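Local coordinates for core protein VP4 (Bluetongue virus, PDB 2JHP), which caps viral RNA as a multifunctional enzyme of the inner core, which binds guanine and S-adenosyl-L-homocysteine, at residues D176-S181 / M333-N338; L323-G328 / R380-R385. All coordinates share one frame; numbering follows the deposited sequence.

From the N terminus, the chain first passes through 176-181, which leads into helix 178-186, then 323-328, 333-338 and finally 380-385. Contact 1 closes over 151 intervening residues and contact 2 over 51; because their segments alternate, the two closures cross rather than nest. Their centres are 8 Å apart. Strands 322-324 and 335-341 are antiparallel neighbours in the same mixed sheet, and beyond the first strand Gln326 of contact 2 bonds to contact 1, its NE2 lying 3.0 Å from Glu335 O. Together the contacts tie helices 178-186 and 380-391 to this edge of a seven-stranded sheet, whose order 3-2-1-4-5-7-6 is consistent with a Rossmann-like methyltransferase.

Contact 1. Residues D176-S181 / M333-N338; sequences DEKLVS and MYELRN. With SAH (S-adenosyl-L-homocysteine), chain C.
Glu335 OE2 is gripped by two cations, Lys178 from the opposite segment and Arg337 from its own strand. Lys178 NZ stands 3.4 Å from Glu335 OE2, a salt bridge whose hydrogen bond is weak. Arg337 NH2 is 3.3 Å from the same Glu335 OE2, but that oxygen sits far off the plane of the guanidinium, so only charge attracts and no N-H is aimed at it. Glu335 OE1 pairs with Lys306. Arg337 has its strongest polar partner in Gln326, whose OE1 takes NE, and NH2 also forms a salt bridge with Asp265. Lys178 NZ and Arg337 NH2 are 4.6 Å apart, a repulsion that the shared carboxylate probably offsets. With CG anti to the backbone N (chi1 164°), the lysine chain crosses Arg337 at about a right angle, CE meeting the guanidinium edge 4.0 Å from NH2. Met333 SD borders the ammonium at 4.2 Å from Lys178 NZ. Leu179 CD2 faces Arg337 NH2. Leu179 CD1 lies 3.4 Å from atom O of S-adenosyl-L-homocysteine, which brings this segment to the ligand pocket. Arg337 also packs on Met182 and Tyr185, so helix 178-186 lies against strand 335-341, itself flanked by strands 302-308 and 322-324.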
ATOM      1  N   ASP A 176      10.330  10.236 -17.233  1.00 13.23           N
ATOM      2  CA  ASP A 176      11.555  11.025 -17.262  1.00 17.37           C
ATOM      3  C   ASP A 176      12.461  10.651 -18.436  1.00 17.37           C
ATOM      4  O   ASP A 176      12.325   9.572 -19.017  1.00 20.39           O
ATOM      5  CB  ASP A 176      12.314  10.855 -15.941  1.00 14.90           C
ATOM      6  CG  ASP A 176      11.566  11.462 -14.754  1.00 10.88           C
ATOM      7  OD1 ASP A 176      10.983  10.699 -13.943  1.00 67.87           O
ATOM      8  OD2 ASP A 176      11.550  12.707 -14.643  1.00 50.73           O
ATOM      9  N   GLU A 177      13.378  11.553 -18.780  1.00 26.59           N
ATOM     10  CA  GLU A 177      14.373  11.296 -19.817  1.00 27.45           C
ATOM     11  C   GLU A 177      15.183  10.031 -19.517  1.00 22.72           C
ATOM     12  O   GLU A 177      15.614   9.798 -18.381  1.00 28.43           O
ATOM     13  CB  GLU A 177      15.299  12.506 -20.019  1.00 43.11           C
ATOM     14  CG  GLU A 177      15.953  13.037 -18.745  1.00 77.15           C
ATOM     15  CD  GLU A 177      16.981  14.129 -19.000  1.00 16.79           C
ATOM     16  OE1 GLU A 177      18.026  13.843 -19.624  1.00 35.68           O
ATOM     17  OE2 GLU A 177      16.750  15.276 -18.562  1.00 62.25           O
ATOM     18  N   LYS A 178      15.369   9.230 -20.562  1.00 25.37           N
ATOM     19  CA  LYS A 178      16.014   7.916 -20.516  1.00 17.09           C
ATOM     20  C   LYS A 178      17.087   7.724 -19.441  1.00 16.77           C
ATOM     21  O   LYS A 178      17.038   6.744 -18.681  1.00 17.47           O
ATOM     22  CB  LYS A 178      16.556   7.593 -21.911  1.00 -5.82           C
ATOM     23  CG  LYS A 178      17.560   6.480 -22.034  1.00 -4.31           C
ATOM     24  CD  LYS A 178      18.238   6.589 -23.412  1.00 38.11           C
ATOM     25  CE  LYS A 178      19.732   6.259 -23.338  1.00 15.49           C
ATOM     26  NZ  LYS A 178      20.517   6.699 -24.528  1.00 22.69           N
ATOM     27  N   LEU A 179      18.027   8.662 -19.365  1.00 17.44           N
ATOM     28  CA  LEU A 179      19.193   8.516 -18.487  1.00 20.55           C
ATOM     29  C   LEU A 179      18.970   8.796 -16.990  1.00  9.05           C
ATOM     30  O   LEU A 179      19.698   8.248 -16.154  1.00 53.52           O
ATOM     31  CB  LEU A 179      20.405   9.281 -19.051  1.00 13.65           C
ATOM     32  CG  LEU A 179      21.148   8.494 -20.149  1.00  9.17           C
ATOM     33  CD1 LEU A 179      22.076   9.380 -21.015  1.00 12.27           C
ATOM     34  CD2 LEU A 179      21.909   7.290 -19.556  1.00 10.96           C
ATOM     35  N   VAL A 180      17.985   9.630 -16.646  1.00 39.66           N
ATOM     36  CA  VAL A 180      17.577   9.750 -15.237  1.00 16.14           C
ATOM     37  C   VAL A 180      16.599   8.643 -14.838  1.00 28.21           C
ATOM     38  O   VAL A 180      16.561   8.217 -13.683  1.00 20.85           O
ATOM     39  CB  VAL A 180      17.083  11.198 -14.796  1.00 15.14           C
ATOM     40  CG1 VAL A 180      17.020  12.170 -15.951  1.00 29.16           C
ATOM     41  CG2 VAL A 180      15.762  11.147 -14.029  1.00 20.02           C
ATOM     42  N   SER A 181      15.822   8.182 -15.809  1.00 15.26           N
ATOM     43  CA  SER A 181      14.951   7.045 -15.620  1.00 21.33           C
ATOM     44  C   SER A 181      15.792   5.813 -15.338  1.00 11.89           C
ATOM     45  O   SER A 181      15.384   4.931 -14.579  1.00 13.53           O
ATOM     46  CB  SER A 181      14.096   6.822 -16.862  1.00 13.61           C
ATOM     47  OG  SER A 181      12.861   7.478 -16.734  1.00 14.52           O
ATOM     48  N   MET A 333      15.855   4.110 -31.070  1.00 13.68           N
ATOM     49  CA  MET A 333      17.033   3.875 -30.241  1.00  8.89           C
ATOM     50  C   MET A 333      17.257   2.375 -29.992  1.00 16.22           C
ATOM     51  O   MET A 333      16.622   1.770 -29.119  1.00 26.44           O
ATOM     52  CB  MET A 333      16.884   4.657 -28.920  1.00  9.25           C
ATOM     53  CG  MET A 333      17.909   4.376 -27.817  1.00 24.71           C
ATOM     54  SD  MET A 333      19.601   4.886 -28.157  1.00 34.91           S
ATOM     55  CE  MET A 333      19.400   6.514 -28.899  1.00 18.63           C
ATOM     56  N   TYR A 334      18.163   1.777 -30.762  1.00 13.95           N
ATOM     57  CA  TYR A 334      18.441   0.340 -30.635  1.00 12.78           C
ATOM     58  C   TYR A 334      19.509   0.032 -29.612  1.00 11.33           C
ATOM     59  O   TYR A 334      20.592  -0.468 -29.928  1.00 16.26           O
ATOM     60  CB  TYR A 334      18.757  -0.288 -31.985  1.00 15.77           C
ATOM     61  CG  TYR A 334      17.518  -0.482 -32.806  1.00 37.95           C
ATOM     62  CD1 TYR A 334      17.187   0.420 -33.813  1.00 11.09           C
ATOM     63  CD2 TYR A 334      16.659  -1.549 -32.555  1.00 98.15           C
ATOM     64  CE1 TYR A 334      16.043   0.258 -34.567  1.00 -6.95           C
ATOM     65  CE2 TYR A 334      15.509  -1.721 -33.292  1.00-16.56           C
ATOM     66  CZ  TYR A 334      15.209  -0.819 -34.305  1.00 29.11           C
ATOM     67  OH  TYR A 334      14.076  -0.985 -35.056  1.00-15.39           O
ATOM     68  N   GLU A 335      19.157   0.325 -28.373  1.00 15.00           N
ATOM     69  CA  GLU A 335      20.034   0.180 -27.228  1.00 21.78           C
ATOM     70  C   GLU A 335      19.199  -0.321 -26.058  1.00 14.74           C
ATOM     71  O   GLU A 335      18.084   0.159 -25.815  1.00 19.03           O
ATOM     72  CB  GLU A 335      20.653   1.533 -26.905  1.00 39.57           C
ATOM     73  CG  GLU A 335      21.650   1.541 -25.791  1.00 31.98           C
ATOM     74  CD  GLU A 335      22.237   2.921 -25.591  1.00 42.34           C
ATOM     75  OE1 GLU A 335      23.035   3.348 -26.456  1.00 33.42           O
ATOM     76  OE2 GLU A 335      21.900   3.580 -24.578  1.00 25.25           O
ATOM     77  N   LEU A 336      19.733  -1.310 -25.358  1.00 18.89           N
ATOM     78  CA  LEU A 336      19.086  -1.854 -24.174  1.00 20.10           C
ATOM     79  C   LEU A 336      19.992  -1.617 -22.989  1.00 29.41           C
ATOM     80  O   LEU A 336      21.024  -0.952 -23.119  1.00 19.24           O
ATOM     81  CB  LEU A 336      18.831  -3.354 -24.340  1.00 19.82           C
ATOM     82  CG  LEU A 336      18.073  -3.799 -25.593  1.00  2.32           C
ATOM     83  CD1 LEU A 336      18.194  -5.288 -25.723  1.00  7.80           C
ATOM     84  CD2 LEU A 336      16.605  -3.383 -25.584  1.00 19.26           C
ATOM     85  N   ARG A 337      19.602  -2.152 -21.837  1.00 21.15           N
ATOM     86  CA  ARG A 337      20.457  -2.149 -20.656  1.00 12.65           C
ATOM     87  C   ARG A 337      20.715  -3.573 -20.207  1.00 17.31           C
ATOM     88  O   ARG A 337      19.830  -4.430 -20.259  1.00 24.63           O
ATOM     89  CB  ARG A 337      19.846  -1.322 -19.523  1.00  7.10           C
ATOM     90  CG  ARG A 337      19.844   0.176 -19.773  1.00 22.09           C
ATOM     91  CD  ARG A 337      21.252   0.728 -19.857  1.00  6.06           C
ATOM     92  NE  ARG A 337      21.276   2.041 -20.489  1.00  4.35           N
ATOM     93  CZ  ARG A 337      22.379   2.747 -20.729  1.00 39.15           C
ATOM     94  NH1 ARG A 337      23.571   2.289 -20.364  1.00 12.92           N
ATOM     95  NH2 ARG A 337      22.290   3.928 -21.323  1.00 13.17           N
ATOM     96  N   ASN A 338      21.948  -3.819 -19.798  1.00 19.22           N
ATOM     97  CA  ASN A 338      22.365  -5.137 -19.377  1.00 15.04           C
ATOM     98  C   ASN A 338      22.444  -5.154 -17.877  1.00 22.76           C
ATOM     99  O   ASN A 338      23.340  -4.547 -17.295  1.00 22.65           O
ATOM    100  CB  ASN A 338      23.729  -5.477 -19.980  1.00 24.31           C
ATOM    101  CG  ASN A 338      24.156  -6.909 -19.707  1.00 26.33           C
ATOM    102  OD1 ASN A 338      25.224  -7.324 -20.134  1.00 29.22           O
ATOM    103  ND2 ASN A 338      23.333  -7.664 -18.993  1.00  9.37           N
TER
HETATM  104  N   SAH C1646      26.125   9.153 -18.742  1.00 23.02           N
HETATM  105  CA  SAH C1646      26.151  10.351 -19.641  1.00 30.27           C
HETATM  106  CB  SAH C1646      26.070   9.971 -21.122  1.00  5.58           C
HETATM  107  CG  SAH C1646      27.243   9.122 -21.604  1.00 23.71           C
HETATM  108  SD  SAH C1646      28.299  10.049 -22.737  1.00 38.74           S
HETATM  109  C   SAH C1646      25.036  11.323 -19.267  1.00 31.49           C
HETATM  110  O   SAH C1646      24.017  10.932 -18.695  1.00 32.51           O
HETATM  111  OXT SAH C1646      25.140  12.523 -19.520  1.00 49.20           O
HETATM  112  C5' SAH C1646      29.600   8.800 -22.755  1.00 20.83           C
HETATM  113  C4' SAH C1646      30.808   9.326 -22.001  1.00 31.39           C
HETATM  114  O4' SAH C1646      31.728   8.294 -21.755  1.00 26.03           O
HETATM  115  C3' SAH C1646      31.576  10.393 -22.762  1.00 27.59           C
HETATM  116  O3' SAH C1646      31.300  11.627 -22.152  1.00 22.62           O
HETATM  117  C2' SAH C1646      33.041  10.011 -22.619  1.00  5.55           C
HETATM  118  O2' SAH C1646      33.796  11.069 -22.081  1.00 49.50           O
HETATM  119  C1' SAH C1646      32.999   8.885 -21.609  1.00 29.06           C
HETATM  120  N9  SAH C1646      34.020   7.836 -21.746  1.00 46.31           N
HETATM  121  C8  SAH C1646      34.536   7.279 -22.887  1.00 24.84           C
HETATM  122  N7  SAH C1646      35.423   6.323 -22.525  1.00 57.23           N
HETATM  123  C5  SAH C1646      35.469   6.255 -21.177  1.00 42.35           C
HETATM  124  C6  SAH C1646      36.192   5.464 -20.290  1.00 54.30           C
HETATM  125  N6  SAH C1646      37.044   4.552 -20.746  1.00 26.20           N
HETATM  126  N1  SAH C1646      36.021   5.635 -18.927  1.00 19.24           N
HETATM  127  C2  SAH C1646      35.140   6.580 -18.450  1.00 11.89           C
HETATM  128  N3  SAH C1646      34.423   7.358 -19.340  1.00 44.99           N
HETATM  129  C4  SAH C1646      34.587   7.199 -20.677  1.00 22.67           C

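Contact 2. Residues L323-G328 / R380-R385; sequences LFPQPG and RFLKKR. With GUN (guanine), chain D.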
ATOM      1  N   LEU A 323      18.639  -8.639 -20.207  1.00 18.00           N
ATOM      2  CA  LEU A 323      18.668  -7.493 -21.104  1.00 18.37           C
ATOM      3  C   LEU A 323      17.248  -6.944 -21.186  1.00 16.67           C
ATOM      4  O   LEU A 323      16.293  -7.692 -21.425  1.00 18.16           O
ATOM      5  CB  LEU A 323      19.175  -7.877 -22.496  1.00 13.10           C
ATOM      6  CG  LEU A 323      20.562  -8.516 -22.639  1.00 36.47           C
ATOM      7  CD1 LEU A 323      20.751  -9.085 -24.053  1.00-11.87           C
ATOM      8  CD2 LEU A 323      21.682  -7.546 -22.303  1.00  9.61           C
ATOM      9  N   PHE A 324      17.088  -5.647 -20.955  1.00 21.72           N
ATOM     10  CA  PHE A 324      15.754  -5.078 -21.077  1.00 17.19           C
ATOM     11  C   PHE A 324      15.664  -3.725 -21.750  1.00 16.02           C
ATOM     12  O   PHE A 324      16.663  -3.019 -21.878  1.00 17.75           O
ATOM     13  CB  PHE A 324      14.999  -5.076 -19.746  1.00 31.06           C
ATOM     14  CG  PHE A 324      15.856  -4.861 -18.541  1.00 34.04           C
ATOM     15  CD1 PHE A 324      16.691  -3.758 -18.446  1.00 31.80           C
ATOM     16  CD2 PHE A 324      15.786  -5.754 -17.475  1.00 27.51           C
ATOM     17  CE1 PHE A 324      17.468  -3.551 -17.307  1.00 31.78           C
ATOM     18  CE2 PHE A 324      16.552  -5.566 -16.325  1.00 25.64           C
ATOM     19  CZ  PHE A 324      17.392  -4.459 -16.240  1.00 25.00           C
ATOM     20  N   PRO A 325      14.446  -3.372 -22.200  1.00 24.38           N
ATOM     21  CA  PRO A 325      14.212  -2.088 -22.853  1.00 19.53           C
ATOM     22  C   PRO A 325      14.372  -0.930 -21.875  1.00 24.09           C
ATOM     23  O   PRO A 325      14.313  -1.127 -20.659  1.00 20.03           O
ATOM     24  CB  PRO A 325      12.762  -2.191 -23.338  1.00 16.00           C
ATOM     25  CG  PRO A 325      12.405  -3.645 -23.243  1.00 18.67           C
ATOM     26  CD  PRO A 325      13.213  -4.178 -22.113  1.00 14.59           C
ATOM     27  N   GLN A 326      14.585   0.261 -22.419  1.00 18.81           N
ATOM     28  CA  GLN A 326      14.847   1.455 -21.622  1.00 16.26           C
ATOM     29  C   GLN A 326      13.656   2.400 -21.624  1.00 16.25           C
ATOM     30  O   GLN A 326      13.229   2.854 -22.684  1.00 28.87           O
ATOM     31  CB  GLN A 326      16.076   2.198 -22.148  1.00 -9.33           C
ATOM     32  CG  GLN A 326      17.304   1.322 -22.311  1.00 11.93           C
ATOM     33  CD  GLN A 326      18.549   2.140 -22.501  1.00 17.96           C
ATOM     34  OE1 GLN A 326      18.940   2.905 -21.618  1.00 22.93           O
ATOM     35  NE2 GLN A 326      19.181   1.995 -23.653  1.00 17.85           N
ATOM     36  N   PRO A 327      13.112   2.688 -20.430  1.00 18.87           N
ATOM     37  CA  PRO A 327      12.044   3.674 -20.299  1.00 15.58           C
ATOM     38  C   PRO A 327      12.530   5.043 -20.764  1.00 15.36           C
ATOM     39  O   PRO A 327      13.655   5.432 -20.448  1.00 20.80           O
ATOM     40  CB  PRO A 327      11.759   3.700 -18.790  1.00 24.39           C
ATOM     41  CG  PRO A 327      12.365   2.482 -18.247  1.00 16.57           C
ATOM     42  CD  PRO A 327      13.489   2.097 -19.135  1.00 21.31           C
ATOM     43  N   GLY A 328      11.688   5.752 -21.518  1.00 18.90           N
ATOM     44  CA  GLY A 328      11.987   7.110 -21.979  1.00 18.10           C
ATOM     45  C   GLY A 328      12.920   7.195 -23.178  1.00 20.94           C
ATOM     46  O   GLY A 328      13.299   8.294 -23.597  1.00 13.85           O
ATOM     47  N   ARG A 380       6.580   4.665 -18.445  1.00 15.07           N
ATOM     48  CA  ARG A 380       6.193   4.859 -17.042  1.00 19.93           C
ATOM     49  C   ARG A 380       6.008   3.538 -16.313  1.00 30.25           C
ATOM     50  O   ARG A 380       6.619   3.300 -15.270  1.00 20.26           O
ATOM     51  CB  ARG A 380       4.934   5.733 -16.929  1.00 17.77           C
ATOM     52  CG  ARG A 380       4.437   5.951 -15.505  1.00 25.40           C
ATOM     53  CD  ARG A 380       3.444   7.094 -15.441  1.00 33.17           C
ATOM     54  NE  ARG A 380       2.820   7.185 -14.124  1.00 22.36           N
ATOM     55  CZ  ARG A 380       1.552   6.882 -13.861  1.00 19.23           C
ATOM     56  NH1 ARG A 380       0.739   6.476 -14.828  1.00 65.88           N
ATOM     57  NH2 ARG A 380       1.094   6.990 -12.623  1.00 14.41           N
ATOM     58  N   PHE A 381       5.186   2.674 -16.890  1.00 19.34           N
ATOM     59  CA  PHE A 381       4.902   1.375 -16.309  1.00 12.27           C
ATOM     60  C   PHE A 381       6.040   0.373 -16.513  1.00 19.82           C
ATOM     61  O   PHE A 381       6.216  -0.541 -15.707  1.00 16.03           O
ATOM     62  CB  PHE A 381       3.562   0.855 -16.818  1.00 11.97           C
ATOM     63  CG  PHE A 381       2.399   1.742 -16.448  1.00 10.40           C
ATOM     64  CD1 PHE A 381       1.650   2.385 -17.431  1.00 45.59           C
ATOM     65  CD2 PHE A 381       2.061   1.941 -15.105  1.00 38.14           C
ATOM     66  CE1 PHE A 381       0.574   3.208 -17.088  1.00 21.60           C
ATOM     67  CE2 PHE A 381       0.995   2.760 -14.751  1.00 42.18           C
ATOM     68  CZ  PHE A 381       0.249   3.394 -15.750  1.00  6.01           C
ATOM     69  N   LEU A 382       6.819   0.549 -17.576  1.00 16.19           N
ATOM     70  CA  LEU A 382       8.037  -0.244 -17.725  1.00  9.93           C
ATOM     71  C   LEU A 382       8.979   0.077 -16.564  1.00 18.66           C
ATOM     72  O   LEU A 382       9.448  -0.825 -15.870  1.00 17.70           O
ATOM     73  CB  LEU A 382       8.720  -0.007 -19.086  1.00-10.37           C
ATOM     74  CG  LEU A 382      10.034  -0.769 -19.338  1.00 10.39           C
ATOM     75  CD1 LEU A 382       9.862  -2.300 -19.170  1.00-12.28           C
ATOM     76  CD2 LEU A 382      10.619  -0.455 -20.693  1.00 13.75           C
ATOM     77  N   LYS A 383       9.225   1.365 -16.338  1.00 13.96           N
ATOM     78  CA  LYS A 383      10.083   1.782 -15.242  1.00 16.10           C
ATOM     79  C   LYS A 383       9.626   1.163 -13.921  1.00 24.01           C
ATOM     80  O   LYS A 383      10.425   0.558 -13.225  1.00 17.68           O
ATOM     81  CB  LYS A 383      10.150   3.302 -15.135  1.00 22.52           C
ATOM     82  CG  LYS A 383      11.348   3.782 -14.349  1.00 16.23           C
ATOM     83  CD  LYS A 383      11.594   5.259 -14.530  1.00 11.10           C
ATOM     84  CE  LYS A 383      10.603   6.094 -13.758  1.00 14.13           C
ATOM     85  NZ  LYS A 383      10.866   7.545 -13.961  1.00 18.95           N
ATOM     86  N   LYS A 384       8.344   1.292 -13.603  1.00 17.36           N
ATOM     87  CA  LYS A 384       7.780   0.689 -12.395  1.00 12.87           C
ATOM     88  C   LYS A 384       8.169  -0.777 -12.255  1.00 15.69           C
ATOM     89  O   LYS A 384       8.765  -1.175 -11.251  1.00 16.79           O
ATOM     90  CB  LYS A 384       6.250   0.839 -12.371  1.00 15.82           C
ATOM     91  CG  LYS A 384       5.600   0.600 -11.005  1.00 18.11           C
ATOM     92  CD  LYS A 384       4.166   1.125 -10.978  1.00 11.41           C
ATOM     93  CE  LYS A 384       3.284   0.392  -9.965  1.00 41.32           C
ATOM     94  NZ  LYS A 384       2.958  -1.005 -10.401  1.00 21.84           N
ATOM     95  N   ARG A 385       7.838  -1.553 -13.286  1.00 15.71           N
ATOM     96  CA  ARG A 385       8.049  -2.996 -13.337  1.00 13.17           C
ATOM     97  C   ARG A 385       9.511  -3.441 -13.252  1.00 20.76           C
ATOM     98  O   ARG A 385       9.802  -4.512 -12.716  1.00 18.37           O
ATOM     99  CB  ARG A 385       7.452  -3.561 -14.617  1.00 13.47           C
ATOM    100  CG  ARG A 385       5.957  -3.714 -14.606  1.00 35.81           C
ATOM    101  CD  ARG A 385       5.588  -4.738 -15.651  1.00  9.78           C
ATOM    102  NE  ARG A 385       4.301  -4.478 -16.288  1.00 37.59           N
ATOM    103  CZ  ARG A 385       3.905  -5.066 -17.412  1.00  5.29           C
ATOM    104  NH1 ARG A 385       4.706  -5.943 -18.017  1.00 29.91           N
ATOM    105  NH2 ARG A 385       2.718  -4.779 -17.931  1.00135.50           N
TER
HETATM  106  N9  GUN D1647       7.480   3.936  -9.947  1.00 27.86           N
HETATM  107  C8  GUN D1647       6.958   4.383  -8.800  1.00 88.23           C
HETATM  108  N7  GUN D1647       7.941   4.751  -7.977  1.00 42.40           N
HETATM  109  C5  GUN D1647       9.095   4.545  -8.600  1.00 30.15           C
HETATM  110  C6  GUN D1647      10.419   4.750  -8.221  1.00 41.97           C
HETATM  111  O6  GUN D1647      10.689   5.211  -7.110  1.00 30.11           O
HETATM  112  N1  GUN D1647      11.434   4.425  -9.137  1.00 19.21           N
HETATM  113  C2  GUN D1647      11.062   3.897 -10.397  1.00 50.09           C
HETATM  114  N2  GUN D1647      11.994   3.574 -11.274  1.00 30.84           N
HETATM  115  N3  GUN D1647       9.772   3.715 -10.734  1.00 19.65           N
HETATM  116  C4  GUN D1647       8.798   4.027  -9.862  1.00 42.87           C
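Leu382 and Pro327 bury the largest areas here, 72 and 67 Å², and their side chains cross at about a right angle. Leu382 sends CG out anti to its backbone N (chi1 179°), toward the proline-rich segment, and its CD2 methyl makes most of the contact. That methyl lies 3.8 Å from Pro325 CB and also touches the Pro325 carbonyl oxygen; 4.1 Å separates Leu382 CD2 from Pro327 CD. The Pro327 ring extends from the leucine to the next helical residue. Its CG rests against the backbone, 3.8 Å from Lys383 CA, and its CB comes within 4.0 Å of Lys383 CB. This close approach is matched by the backbones, whose nearest CA atoms, Pro327 and Lys383, are 5.7 Å apart. All the contacts between the segments are van der Waals ones, consistent with a buried apolar seam. Lys383 then turns away: chi3 of 75° turns CE aside, and beyond it NZ forms salt bridges with Asp184 and Asp176. On the way its aliphatic part passes the guanine, with Lys383 CE 3.8 Å from guanine N2, while Lys384 CG lies 4.0 Å from guanine N9. The seam thus lies behind one wall of the guanine pocket. Pro327 also packs on Leu386 further along helix 380-391 and on Tyr185 of helix 178-186, so Pro327, beyond strand 322-324, touches both helices.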